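Local coordinates for protein homoserine dehydrogenase (Thermoplasma acidophilum, PDB 3ING) that probably catalyses the NADPH-dependent interconversion of aspartate semialdehyde and homoserine, a step shared by threonine and methionine biosynthesis, at residues Arg104-Glu108 and Ser109-Val113; Asn176-Ile179 and Arg180-Asn184; Thr228-Thr231 and Leu232-Glu236; Asp301-Gly305 and Pro306-Ala310. All coordinates share one frame; numbering follows the deposited sequence.

Contact 1 (Arg104-Glu108 and Ser109-Val113)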
loop_
_atom_site.group_PDB
_atom_site.type_symbol
_atom_site.label_atom_id
_atom_site.label_comp_id
_atom_site.label_asym_id
_atom_site.label_seq_id
_atom_site.Cartn_x
_atom_site.Cartn_y
_atom_site.Cartn_z
ATOM N N ARG A 104 -3.896 -11.843 -25.459
ATOM C CA ARG A 104 -4.002 -11.222 -26.775
ATOM C C ARG A 104 -5.454 -11.305 -27.267
ATOM O O ARG A 104 -6.039 -10.299 -27.685
ATOM C CB ARG A 104 -3.064 -11.902 -27.767
ATOM C CG ARG A 104 -3.260 -11.332 -29.178
ATOM C CD ARG A 104 -2.168 -11.732 -30.084
ATOM N NE ARG A 104 -2.499 -11.471 -31.485
ATOM C CZ ARG A 104 -1.675 -11.694 -32.498
ATOM N NH1 ARG A 104 -0.476 -12.206 -32.298
ATOM N NH2 ARG A 104 -2.063 -11.415 -33.733
HETATM N N MSE A 105 -6.047 -12.490 -27.178
HETATM C CA MSE A 105 -7.449 -12.643 -27.553
HETATM C C MSE A 105 -8.343 -11.681 -26.769
HETATM O O MSE A 105 -9.225 -11.000 -27.352
HETATM C CB MSE A 105 -7.930 -14.061 -27.281
HETATM C CG MSE A 105 -9.422 -14.264 -27.592
HETATM SE SE MSE A 105 -9.966 -16.102 -27.214
HETATM C CE MSE A 105 -8.703 -16.949 -28.359
ATOM N N ALA A 106 -8.129 -11.621 -25.455
ATOM C CA ALA A 106 -8.879 -10.702 -24.597
ATOM C C ALA A 106 -8.729 -9.254 -25.057
ATOM O O ALA A 106 -9.729 -8.558 -25.248
ATOM C CB ALA A 106 -8.454 -10.841 -23.142
ATOM N N PHE A 107 -7.483 -8.802 -25.224
ATOM C CA PHE A 107 -7.201 -7.426 -25.607
ATOM C C PHE A 107 -7.847 -7.065 -26.913
ATOM O O PHE A 107 -8.367 -5.953 -27.070
ATOM C CB PHE A 107 -5.701 -7.155 -25.766
ATOM C CG PHE A 107 -4.893 -7.315 -24.529
ATOM C CD1 PHE A 107 -5.372 -6.934 -23.277
ATOM C CD2 PHE A 107 -3.599 -7.759 -24.629
ATOM C CE1 PHE A 107 -4.596 -7.070 -22.157
ATOM C CE2 PHE A 107 -2.801 -7.885 -23.537
ATOM C CZ PHE A 107 -3.290 -7.544 -22.279
ATOM N N GLU A 108 -7.756 -7.978 -27.883
ATOM C CA GLU A 108 -8.313 -7.737 -29.191
ATOM C C GLU A 108 -9.822 -7.741 -29.136
ATOM O O GLU A 108 -10.453 -7.196 -30.013
ATOM C CB GLU A 108 -7.841 -8.792 -30.210
ATOM C CG GLU A 108 -6.336 -8.703 -30.470
ATOM C CD GLU A 108 -5.794 -9.737 -31.448
ATOM O OE1 GLU A 108 -6.488 -10.726 -31.751
ATOM O OE2 GLU A 108 -4.633 -9.552 -31.865
ATOM N N SER A 109 -10.396 -8.387 -28.125
ATOM C CA SER A 109 -11.830 -8.428 -27.963
ATOM C C SER A 109 -12.349 -7.249 -27.156
ATOM O O SER A 109 -13.495 -7.273 -26.748
ATOM C CB SER A 109 -12.235 -9.690 -27.214
ATOM O OG SER A 109 -11.986 -10.853 -27.977
ATOM N N GLY A 110 -11.507 -6.270 -26.852
ATOM C CA GLY A 110 -11.965 -5.093 -26.112
ATOM C C GLY A 110 -11.922 -5.213 -24.599
ATOM O O GLY A 110 -12.563 -4.428 -23.880
HETATM N N MSE A 111 -11.142 -6.160 -24.094
HETATM C CA MSE A 111 -11.101 -6.385 -22.681
HETATM C C MSE A 111 -9.754 -6.052 -22.076
HETATM O O MSE A 111 -8.711 -6.155 -22.747
HETATM C CB MSE A 111 -11.405 -7.846 -22.389
HETATM C CG MSE A 111 -12.738 -8.317 -22.890
HETATM SE SE MSE A 111 -13.091 -10.109 -22.290
HETATM C CE MSE A 111 -12.659 -10.989 -23.399
ATOM N N ASN A 112 -9.764 -5.653 -20.798
ATOM C CA ASN A 112 -8.499 -5.606 -20.041
ATOM C C ASN A 112 -8.308 -6.950 -19.386
ATOM O O ASN A 112 -9.194 -7.812 -19.467
ATOM C CB ASN A 112 -8.499 -4.476 -19.005
ATOM C CG ASN A 112 -8.589 -3.122 -19.624
ATOM O OD1 ASN A 112 -7.808 -2.760 -20.517
ATOM N ND2 ASN A 112 -9.540 -2.333 -19.150
ATOM N N VAL A 113 -7.148 -7.157 -18.749
ATOM C CA VAL A 113 -6.852 -8.399 -18.094
ATOM C C VAL A 113 -6.379 -8.243 -16.679
ATOM O O VAL A 113 -5.620 -7.336 -16.359
ATOM C CB VAL A 113 -5.764 -9.204 -18.915
ATOM C CG1 VAL A 113 -5.291 -10.430 -18.167
ATOM C CG2 VAL A 113 -6.335 -9.613 -20.275
#
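M105 and A106 offer their carbonyl oxygens to the turn that follows. S109 N meets both in weak, bent bonds, since here the chain is leaving the helix. A106 O is gripped more firmly by M111 N at 3.0 Å, the amide standing above its carbonyl plane. The small CB of A106 lets the chain fold close, lying 3.8 Å from V113 CG2 with the methyl of selenomethionine M111 nearby. F107 comes next: its O accepts G110 N at 3.2 Å, while its ring crosses V113 at about a right angle, CE1 lying 3.6 Å from V113 CG2. V113 turns that methyl to the helix because CG1 stands opposite the backbone N (chi1 172°). M111 O, buried and with no hydrogen-bond partner in the model, lies in the ring plane 3.5 Å from F107 CD1. A serine in place of F107 would probably leave V113 CG2 and the side of helix 119-135 without their aromatic neighbour, opening a gap between the helix end and strand 112-115. On the exposed side, R104 NE forms a salt bridge with E108 OE2 at 2.9 Å, meeting that oxygen from above the carboxylate plane. The positive phi of G110 (88°) suits glycine, since a CB would be jammed against the preceding carbonyl O. The paired 6→1 and 5→2 bonds form a Schellman motif, ending the helix of a Rossmann-type beta-alpha-beta unit.

Contact 2 (Asn176-Ile179 and Arg180-Asn184). With EDO (1,2-ethanediol), chain F.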
loop_
_atom_site.group_PDB
_atom_site.type_symbol
_atom_site.label_atom_id
_atom_site.label_comp_id
_atom_site.label_asym_id
_atom_site.label_seq_id
_atom_site.Cartn_x
_atom_site.Cartn_y
_atom_site.Cartn_z
ATOM N N ASN A 176 9.427 -21.664 0.828
ATOM C CA ASN A 176 9.824 -21.139 2.112
ATOM C C ASN A 176 9.263 -21.959 3.284
ATOM O O ASN A 176 9.940 -22.234 4.265
ATOM C CB ASN A 176 9.468 -19.656 2.201
ATOM C CG ASN A 176 10.604 -18.784 1.748
ATOM O OD1 ASN A 176 11.626 -18.688 2.444
ATOM N ND2 ASN A 176 10.468 -18.169 0.553
ATOM N N TYR A 177 8.017 -22.378 3.134
ATOM C CA TYR A 177 7.329 -23.206 4.102
ATOM C C TYR A 177 8.077 -24.505 4.220
ATOM O O TYR A 177 8.311 -25.038 5.341
ATOM C CB TYR A 177 5.904 -23.434 3.581
ATOM C CG TYR A 177 4.927 -24.071 4.525
ATOM C CD1 TYR A 177 4.462 -23.383 5.625
ATOM C CD2 TYR A 177 4.410 -25.339 4.282
ATOM C CE1 TYR A 177 3.537 -23.949 6.494
ATOM C CE2 TYR A 177 3.491 -25.909 5.140
ATOM C CZ TYR A 177 3.054 -25.200 6.244
ATOM O OH TYR A 177 2.106 -25.692 7.109
ATOM N N VAL A 178 8.474 -25.044 3.065
ATOM C CA VAL A 178 9.235 -26.325 3.033
ATOM C C VAL A 178 10.557 -26.198 3.751
ATOM O O VAL A 178 10.885 -26.995 4.597
ATOM C CB VAL A 178 9.489 -26.826 1.582
ATOM C CG1 VAL A 178 10.605 -27.854 1.540
ATOM C CG2 VAL A 178 8.182 -27.402 0.984
ATOM N N ILE A 179 11.339 -25.192 3.405
ATOM C CA ILE A 179 12.641 -24.961 4.050
ATOM C C ILE A 179 12.467 -24.789 5.558
ATOM O O ILE A 179 13.154 -25.415 6.351
ATOM C CB ILE A 179 13.319 -23.686 3.426
ATOM C CG1 ILE A 179 13.773 -23.967 1.988
ATOM C CG2 ILE A 179 14.502 -23.217 4.253
ATOM C CD1 ILE A 179 14.206 -22.708 1.234
ATOM N N ARG A 180 11.522 -23.947 5.967
ATOM C CA ARG A 180 11.349 -23.698 7.408
ATOM C C ARG A 180 10.918 -24.935 8.200
ATOM O O ARG A 180 11.376 -25.170 9.325
ATOM C CB ARG A 180 10.371 -22.556 7.619
ATOM C CG ARG A 180 10.931 -21.254 7.090
ATOM C CD ARG A 180 10.001 -20.104 7.311
ATOM N NE ARG A 180 9.831 -19.804 8.725
ATOM C CZ ARG A 180 9.208 -18.730 9.204
ATOM N NH1 ARG A 180 8.691 -17.826 8.400
ATOM N NH2 ARG A 180 9.130 -18.559 10.504
ATOM N N ASN A 181 10.012 -25.703 7.620
ATOM C CA ASN A 181 9.507 -26.887 8.256
ATOM C C ASN A 181 10.520 -28.027 8.230
ATOM O O ASN A 181 10.626 -28.793 9.172
ATOM C CB ASN A 181 8.182 -27.294 7.613
ATOM C CG ASN A 181 7.037 -26.505 8.153
ATOM O OD1 ASN A 181 6.453 -26.891 9.154
ATOM N ND2 ASN A 181 6.784 -25.329 7.583
HETATM N N MSE A 182 11.234 -28.181 7.130
HETATM C CA MSE A 182 12.297 -29.172 7.108
HETATM C C MSE A 182 13.423 -28.806 8.102
HETATM O O MSE A 182 14.059 -29.702 8.676
HETATM C CB MSE A 182 12.814 -29.371 5.683
HETATM C CG MSE A 182 11.762 -30.121 4.855
HETATM SE SE MSE A 182 12.469 -30.773 3.224
HETATM C CE MSE A 182 13.469 -32.155 3.972
ATOM N N ALA A 183 13.662 -27.510 8.320
ATOM C CA ALA A 183 14.633 -27.096 9.333
ATOM C C ALA A 183 14.177 -27.641 10.691
ATOM O O ALA A 183 15.009 -27.958 11.505
ATOM C CB ALA A 183 14.804 -25.569 9.387
ATOM N N ASN A 184 12.863 -27.770 10.909
ATOM C CA ASN A 184 12.327 -28.344 12.150
ATOM C C ASN A 184 12.278 -29.866 12.126
ATOM O O ASN A 184 11.698 -30.487 13.012
ATOM C CB ASN A 184 10.921 -27.804 12.435
ATOM C CG ASN A 184 10.914 -26.314 12.756
ATOM O OD1 ASN A 184 11.937 -25.752 13.133
ATOM N ND2 ASN A 184 9.757 -25.667 12.600
HETATM C C1 EDO F . 7.364 -18.073 4.883
HETATM O O1 EDO F . 7.095 -17.595 6.210
HETATM C C2 EDO F . 6.639 -19.392 4.600
HETATM O O2 EDO F . 5.384 -19.134 3.949
#
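N181 and Y177 make the tight part of this helical turn. The amide of N181 folds back so that ND2 donates to Y177 O at 2.7 Å in a nearly straight bond (164°), while N181 N reaches the same oxygen at 2.9 Å from the opposite face of the carbonyl plane. Two donors from one residue thus grip one acceptor. ND2 also sits 3.5 Å above the Y177 ring, over its centre, with ring and amide planes 52° apart. Asparagine suits the place because its short amide can curl back this far, and R186 on N181 OD1 fixes which end faces the tyrosine. V191 of helix 188-198 packs against both side chains and against buried V178, whose CG1 lies alongside M182 SE at 3.9 Å; K198 makes a cation-pi contact with the Y177 ring. The looser side belongs to R180. Partly exposed, it bends at chi3 (66°) and sends NH1 to I280 O, with a weak bond to O1 of a 1,2-ethanediol that probably came from the crystallisation liquor. The regular i to i+4 backbone bonds, doubled at one carbonyl by an asparagine amide, are those of an alpha-helix, here the closing turns of helix 173-183.

Contact 3 (Thr228-Thr231 and Leu232-Glu236); sequences TEYT and LNDVE
Y230 and T231 meet D234 where the loop after helix 212-226 coils into one 3-10 turn. Three hydrogen bonds shape it. T231 N points almost straight (168°) at D234 OD2, 3.0 Å away, meeting that oxygen on its anti side and close to the carboxylate plane. In return D234 N donates to T231 O at 3.0 Å, from well above the carbonyl plane. N233 N reaches T231 OG1 at 3.1 Å, which makes an ST turn; the hydroxyl is in place because it occupies the crowded position between backbone N and carbonyl carbon (chi1 70°). T231 stands just before the 3-10 segment, and D234, three residues on, returns its side chain to T231 N; this resembles a capping box, although T231 OG1 bonds N233 N and not D234 N. Threonine suits the site by offering an acceptor so near the chain, and aspartate by being just long enough to reach back.

The remaining contacts are van der Waals. The Y230 ring and the carboxylate of D234 cross obliquely, their planes 53° apart, with D234 CB 3.6 Å from Y230 CG. V235 CG1 lies 3.8 Å from T231 O. Y230 OH bonds to P262 O on strand 261-270, and its side chain also touches V222 of helix 212-226. With alanine in place of Y230, P262 O would probably lose its hydroxyl mate and D234 CB its aromatic neighbour, leaving the loop less firmly tied to strand 261-270.

Chemically, an exposed carboxylate that takes up a backbone N-H is likely to stay ionised, so the turn is probably held in part by a charged acceptor.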
loop_
_atom_site.group_PDB
_atom_site.type_symbol
_atom_site.label_atom_id
_atom_site.label_comp_id
_atom_site.label_asym_id
_atom_site.label_seq_id
_atom_site.Cartn_x
_atom_site.Cartn_y
_atom_site.Cartn_z
ATOM N N THR A 228 12.461 -3.339 -17.611
ATOM C CA THR A 228 13.119 -4.260 -18.496
ATOM C C THR A 228 12.084 -5.222 -19.074
ATOM O O THR A 228 10.898 -5.180 -18.693
ATOM C CB THR A 228 14.164 -5.050 -17.702
ATOM O OG1 THR A 228 13.549 -5.500 -16.487
ATOM C CG2 THR A 228 15.333 -4.138 -17.346
ATOM N N GLU A 229 12.534 -6.081 -19.999
ATOM C CA GLU A 229 11.679 -7.102 -20.573
ATOM C C GLU A 229 12.405 -8.440 -20.469
ATOM O O GLU A 229 12.511 -9.172 -21.443
ATOM C CB GLU A 229 11.293 -6.738 -22.015
ATOM C CG GLU A 229 10.448 -5.498 -22.039
ATOM C CD GLU A 229 9.762 -5.313 -23.367
ATOM O OE1 GLU A 229 10.424 -5.620 -24.370
ATOM O OE2 GLU A 229 8.580 -4.877 -23.401
ATOM N N TYR A 230 12.898 -8.744 -19.258
ATOM C CA TYR A 230 13.596 -9.968 -19.017
ATOM C C TYR A 230 12.606 -11.151 -19.097
ATOM O O TYR A 230 11.385 -10.964 -19.030
ATOM C CB TYR A 230 14.233 -9.955 -17.632
ATOM C CG TYR A 230 15.477 -9.092 -17.439
ATOM C CD1 TYR A 230 15.953 -8.242 -18.412
ATOM C CD2 TYR A 230 16.128 -9.088 -16.206
ATOM C CE1 TYR A 230 17.063 -7.420 -18.166
ATOM C CE2 TYR A 230 17.228 -8.290 -15.968
ATOM C CZ TYR A 230 17.694 -7.456 -16.937
ATOM O OH TYR A 230 18.806 -6.670 -16.629
ATOM N N THR A 231 13.174 -12.336 -19.323
ATOM C CA THR A 231 12.470 -13.603 -19.238
ATOM C C THR A 231 13.181 -14.443 -18.152
ATOM O O THR A 231 14.146 -13.994 -17.521
ATOM C CB THR A 231 12.562 -14.382 -20.573
ATOM O OG1 THR A 231 13.910 -14.838 -20.767
ATOM C CG2 THR A 231 12.120 -13.509 -21.792
ATOM N N LEU A 232 12.758 -15.689 -17.986
ATOM C CA LEU A 232 13.400 -16.600 -17.037
ATOM C C LEU A 232 14.863 -16.829 -17.344
ATOM O O LEU A 232 15.636 -17.125 -16.439
ATOM C CB LEU A 232 12.649 -17.943 -17.022
ATOM C CG LEU A 232 11.230 -17.890 -16.420
ATOM C CD1 LEU A 232 10.400 -19.196 -16.663
ATOM C CD2 LEU A 232 11.289 -17.572 -14.905
ATOM N N ASN A 233 15.249 -16.675 -18.617
ATOM C CA ASN A 233 16.626 -16.837 -19.042
ATOM C C ASN A 233 17.547 -15.776 -18.456
ATOM O O ASN A 233 18.756 -15.935 -18.465
ATOM C CB ASN A 233 16.701 -16.772 -20.585
ATOM C CG ASN A 233 15.860 -17.868 -21.282
ATOM O OD1 ASN A 233 15.800 -19.001 -20.794
ATOM N ND2 ASN A 233 15.200 -17.526 -22.415
ATOM N N ASP A 234 16.986 -14.721 -17.882
ATOM C CA ASP A 234 17.765 -13.566 -17.436
ATOM C C ASP A 234 17.869 -13.405 -15.949
ATOM O O ASP A 234 18.405 -12.398 -15.489
ATOM C CB ASP A 234 17.097 -12.290 -17.971
ATOM C CG ASP A 234 17.095 -12.223 -19.497
ATOM O OD1 ASP A 234 18.187 -12.412 -20.098
ATOM O OD2 ASP A 234 16.017 -11.987 -20.085
ATOM N N VAL A 235 17.326 -14.357 -15.192
ATOM C CA VAL A 235 17.302 -14.257 -13.740
ATOM C C VAL A 235 17.997 -15.461 -13.156
ATOM O O VAL A 235 18.152 -16.454 -13.834
ATOM C CB VAL A 235 15.878 -14.145 -13.212
ATOM C CG1 VAL A 235 15.108 -13.031 -13.969
ATOM C CG2 VAL A 235 15.133 -15.485 -13.317
ATOM N N GLU A 236 18.441 -15.356 -11.901
ATOM C CA GLU A 236 19.134 -16.462 -11.203
ATOM C C GLU A 236 18.189 -16.991 -10.111
ATOM O O GLU A 236 17.480 -16.197 -9.445
ATOM C CB GLU A 236 20.442 -15.966 -10.592
#

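Contact 4 (Asp301-Gly305 and Pro306-Ala310). With NDP (NADPH dihydro-nicotinamide-adenine-dinucleotide phosphate), chain C.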
loop_
_atom_site.group_PDB
_atom_site.type_symbol
_atom_site.label_atom_id
_atom_site.label_comp_id
_atom_site.label_asym_id
_atom_site.label_seq_id
_atom_site.Cartn_x
_atom_site.Cartn_y
_atom_site.Cartn_z
ATOM N N ASP A 301 2.036 -9.957 5.546
ATOM C CA ASP A 301 0.754 -10.367 6.086
ATOM C C ASP A 301 0.929 -11.507 7.065
ATOM O O ASP A 301 2.027 -12.029 7.228
ATOM C CB ASP A 301 -0.283 -10.711 4.990
ATOM C CG ASP A 301 0.124 -11.868 4.102
ATOM O OD1 ASP A 301 1.153 -12.510 4.346
ATOM O OD2 ASP A 301 -0.593 -12.069 3.095
ATOM N N ILE A 302 -0.180 -11.917 7.655
ATOM C CA ILE A 302 -0.159 -12.943 8.672
ATOM C C ILE A 302 -0.405 -14.318 8.068
ATOM O O ILE A 302 0.213 -15.295 8.444
ATOM C CB ILE A 302 -1.210 -12.597 9.735
ATOM C CG1 ILE A 302 -0.831 -11.282 10.444
ATOM C CG2 ILE A 302 -1.386 -13.698 10.761
ATOM C CD1 ILE A 302 0.467 -11.331 11.178
ATOM N N TYR A 303 -1.346 -14.413 7.148
ATOM C CA TYR A 303 -1.673 -15.700 6.578
ATOM C C TYR A 303 -1.925 -15.476 5.106
ATOM O O TYR A 303 -2.901 -14.845 4.760
ATOM C CB TYR A 303 -2.918 -16.249 7.255
ATOM C CG TYR A 303 -3.255 -17.652 6.808
ATOM C CD1 TYR A 303 -4.016 -17.878 5.676
ATOM C CD2 TYR A 303 -2.780 -18.754 7.512
ATOM C CE1 TYR A 303 -4.308 -19.186 5.249
ATOM C CE2 TYR A 303 -3.039 -20.049 7.095
ATOM C CZ TYR A 303 -3.820 -20.271 5.979
ATOM O OH TYR A 303 -4.116 -21.585 5.596
ATOM N N ASP A 304 -1.031 -15.949 4.262
ATOM C CA ASP A 304 -1.184 -15.730 2.839
ATOM C C ASP A 304 -1.654 -17.026 2.187
ATOM O O ASP A 304 -0.905 -17.992 2.058
ATOM C CB ASP A 304 0.120 -15.291 2.237
ATOM C CG ASP A 304 -0.068 -14.626 0.902
ATOM O OD1 ASP A 304 -0.241 -15.328 -0.117
ATOM O OD2 ASP A 304 -0.063 -13.389 0.895
ATOM N N GLY A 305 -2.919 -17.062 1.838
ATOM C CA GLY A 305 -3.527 -18.243 1.257
ATOM C C GLY A 305 -4.261 -17.878 0.004
ATOM O O GLY A 305 -4.243 -16.711 -0.396
ATOM N N PRO A 306 -4.911 -18.870 -0.628
ATOM C CA PRO A 306 -5.669 -18.615 -1.855
ATOM C C PRO A 306 -6.852 -17.662 -1.668
ATOM O O PRO A 306 -7.240 -16.994 -2.615
ATOM C CB PRO A 306 -6.127 -20.013 -2.279
ATOM C CG PRO A 306 -6.067 -20.815 -1.043
ATOM C CD PRO A 306 -4.949 -20.278 -0.247
ATOM N N TYR A 307 -7.396 -17.561 -0.462
ATOM C CA TYR A 307 -8.480 -16.605 -0.228
ATOM C C TYR A 307 -7.963 -15.149 -0.339
ATOM O O TYR A 307 -8.595 -14.295 -0.919
ATOM C CB TYR A 307 -9.134 -16.858 1.116
ATOM C CG TYR A 307 -10.225 -15.876 1.435
ATOM C CD1 TYR A 307 -11.475 -15.978 0.845
ATOM C CD2 TYR A 307 -9.994 -14.831 2.315
ATOM C CE1 TYR A 307 -12.465 -15.065 1.112
ATOM C CE2 TYR A 307 -10.984 -13.927 2.613
ATOM C CZ TYR A 307 -12.210 -14.044 1.995
ATOM O OH TYR A 307 -13.168 -13.112 2.279
ATOM N N GLU A 308 -6.824 -14.889 0.302
ATOM C CA GLU A 308 -6.156 -13.586 0.282
ATOM C C GLU A 308 -5.643 -13.249 -1.085
ATOM O O GLU A 308 -5.717 -12.108 -1.523
ATOM C CB GLU A 308 -5.029 -13.566 1.313
ATOM C CG GLU A 308 -5.551 -13.702 2.754
ATOM C CD GLU A 308 -5.888 -15.117 3.214
ATOM O OE1 GLU A 308 -5.470 -16.122 2.605
ATOM O OE2 GLU A 308 -6.514 -15.217 4.272
ATOM N N THR A 309 -5.162 -14.245 -1.800
ATOM C CA THR A 309 -4.754 -14.052 -3.177
ATOM C C THR A 309 -5.971 -13.648 -4.005
ATOM O O THR A 309 -5.898 -12.730 -4.811
ATOM C CB THR A 309 -4.146 -15.369 -3.723
ATOM O OG1 THR A 309 -2.977 -15.728 -2.958
ATOM C CG2 THR A 309 -3.767 -15.305 -5.238
ATOM N N ALA A 310 -7.097 -14.323 -3.803
ATOM C CA ALA A 310 -8.365 -13.958 -4.486
ATOM C C ALA A 310 -8.773 -12.487 -4.198
ATOM O O ALA A 310 -9.287 -11.765 -5.048
ATOM C CB ALA A 310 -9.498 -14.969 -4.069
HETATM P PA NDP C . -5.679 -24.819 -9.158
HETATM O O1A NDP C . -6.284 -25.071 -7.837
HETATM O O2A NDP C . -4.961 -25.953 -9.787
HETATM O O5B NDP C . -6.804 -24.335 -10.204
HETATM C C5B NDP C . -6.597 -24.120 -11.585
HETATM C C4B NDP C . -7.928 -23.917 -12.292
HETATM O O4B NDP C . -7.760 -23.799 -13.681
HETATM C C3B NDP C . -8.853 -25.131 -12.134
HETATM O O3B NDP C . -10.215 -24.750 -12.252
HETATM C C2B NDP C . -8.466 -25.993 -13.287
HETATM O O2B NDP C . -9.452 -26.902 -13.688
HETATM C C1B NDP C . -8.317 -24.932 -14.345
HETATM N N9A NDP C . -7.455 -25.288 -15.464
HETATM C C8A NDP C . -6.357 -26.101 -15.527
HETATM N N7A NDP C . -5.869 -26.041 -16.807
HETATM C C5A NDP C . -6.645 -25.209 -17.517
HETATM C C6A NDP C . -6.577 -24.839 -18.844
HETATM N N6A NDP C . -5.473 -25.064 -19.552
HETATM N N1A NDP C . -7.516 -23.962 -19.256
HETATM C C2A NDP C . -8.530 -23.490 -18.446
HETATM N N3A NDP C . -8.610 -23.845 -17.112
HETATM C C4A NDP C . -7.640 -24.710 -16.693
HETATM O O3 NDP C . -4.692 -23.555 -9.072
HETATM P PN NDP C . -4.752 -22.368 -7.988
HETATM O O1N NDP C . -4.112 -22.832 -6.720
HETATM O O2N NDP C . -6.158 -21.860 -7.976
HETATM O O5D NDP C . -3.766 -21.248 -8.626
HETATM C C5D NDP C . -4.264 -20.603 -9.799
HETATM C C4D NDP C . -3.224 -19.604 -10.295
HETATM O O4D NDP C . -3.016 -18.659 -9.270
HETATM C C3D NDP C . -1.874 -20.208 -10.575
HETATM O O3D NDP C . -1.292 -19.741 -11.797
HETATM C C2D NDP C . -1.041 -19.836 -9.363
HETATM O O2D NDP C . 0.330 -19.755 -9.644
HETATM C C1D NDP C . -1.633 -18.494 -9.000
HETATM N N1N NDP C . -1.393 -18.100 -7.623
HETATM C C2N NDP C . -1.807 -18.920 -6.605
HETATM C C3N NDP C . -1.451 -18.694 -5.283
HETATM C C7N NDP C . -2.055 -19.536 -4.225
HETATM O O7N NDP C . -2.322 -18.907 -3.030
HETATM N N7N NDP C . -2.440 -20.787 -4.444
HETATM C C4N NDP C . -0.882 -17.348 -4.848
HETATM C C5N NDP C . -0.502 -16.512 -6.038
HETATM C C6N NDP C . -0.782 -16.902 -7.345
HETATM P P2B NDP C . -10.146 -27.949 -12.692
HETATM O O1X NDP C . -10.908 -28.785 -13.684
HETATM O O2X NDP C . -10.945 -27.253 -11.551
HETATM O O3X NDP C . -8.994 -28.695 -12.097
#
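The nicotinamide end of the NADPH pocket is bordered by a loop-to-helix junction in which G305 meets T309 and E308. T309 N donates to G305 O at 3.0 Å, lying in the carbonyl plane. T309 OG1 stands between two acceptors, G305 O at 3.0 Å and the carboxamide O7N of NADPH at 3.2 Å, and its single proton could serve either. With OG1 beside the backbone N (chi1 -62°), the other branch points to the cofactor, T309 CG2 resting 3.6 Å from NDP C4N, the hydride-carrying carbon of the dihydronicotinamide. Threonine suits the place by showing the cofactor both a hydroxyl and a methyl.

On another side of the junction, E308 bends at chi2 (80°) and brings OE1 back to G305 N, 2.8 Å away in a weak, bent bond. E308 OE1 also lies in the plane of the Y303 ring, at its edge, 3.8 Å from Y303 CD1. Glycine suits G305, since a CB there would clash with E308 OE1 and P306 CD as they now stand. P306, which has no N-H to satisfy, fits the first helical turn and packs on N14, while Y307 OH bonds to D292 O of the second subunit. With G305 as N-cap and E308 three residues on, this resembles the glutamate half of a capping box, beside the cofactor; glycine cannot supply the other half.

In the fold
Along the chain the contacts come in series, 1 to 4. Contact 1 belongs to the six-stranded nucleotide-binding sheet, leading from helix 97-108 into strand 112-115. The others belong to the part built around the five-stranded antiparallel sheet: contact 2 near the end of helix 173-183, contact 3 between helix 212-226 and strand 249-258, contact 4 after strand 296-301, the outermost of this chain, where the sheet runs on into the second subunit. Contacts 1 and 2 are farthest apart, about 41 Å between centres; contacts 2 and 4 are nearest, about 19 Å. Contact 4 meets helix 14-29 through helix 306-321 and the second subunit through both its segments, so cofactor site, nucleotide-binding part and dimer interface come together there.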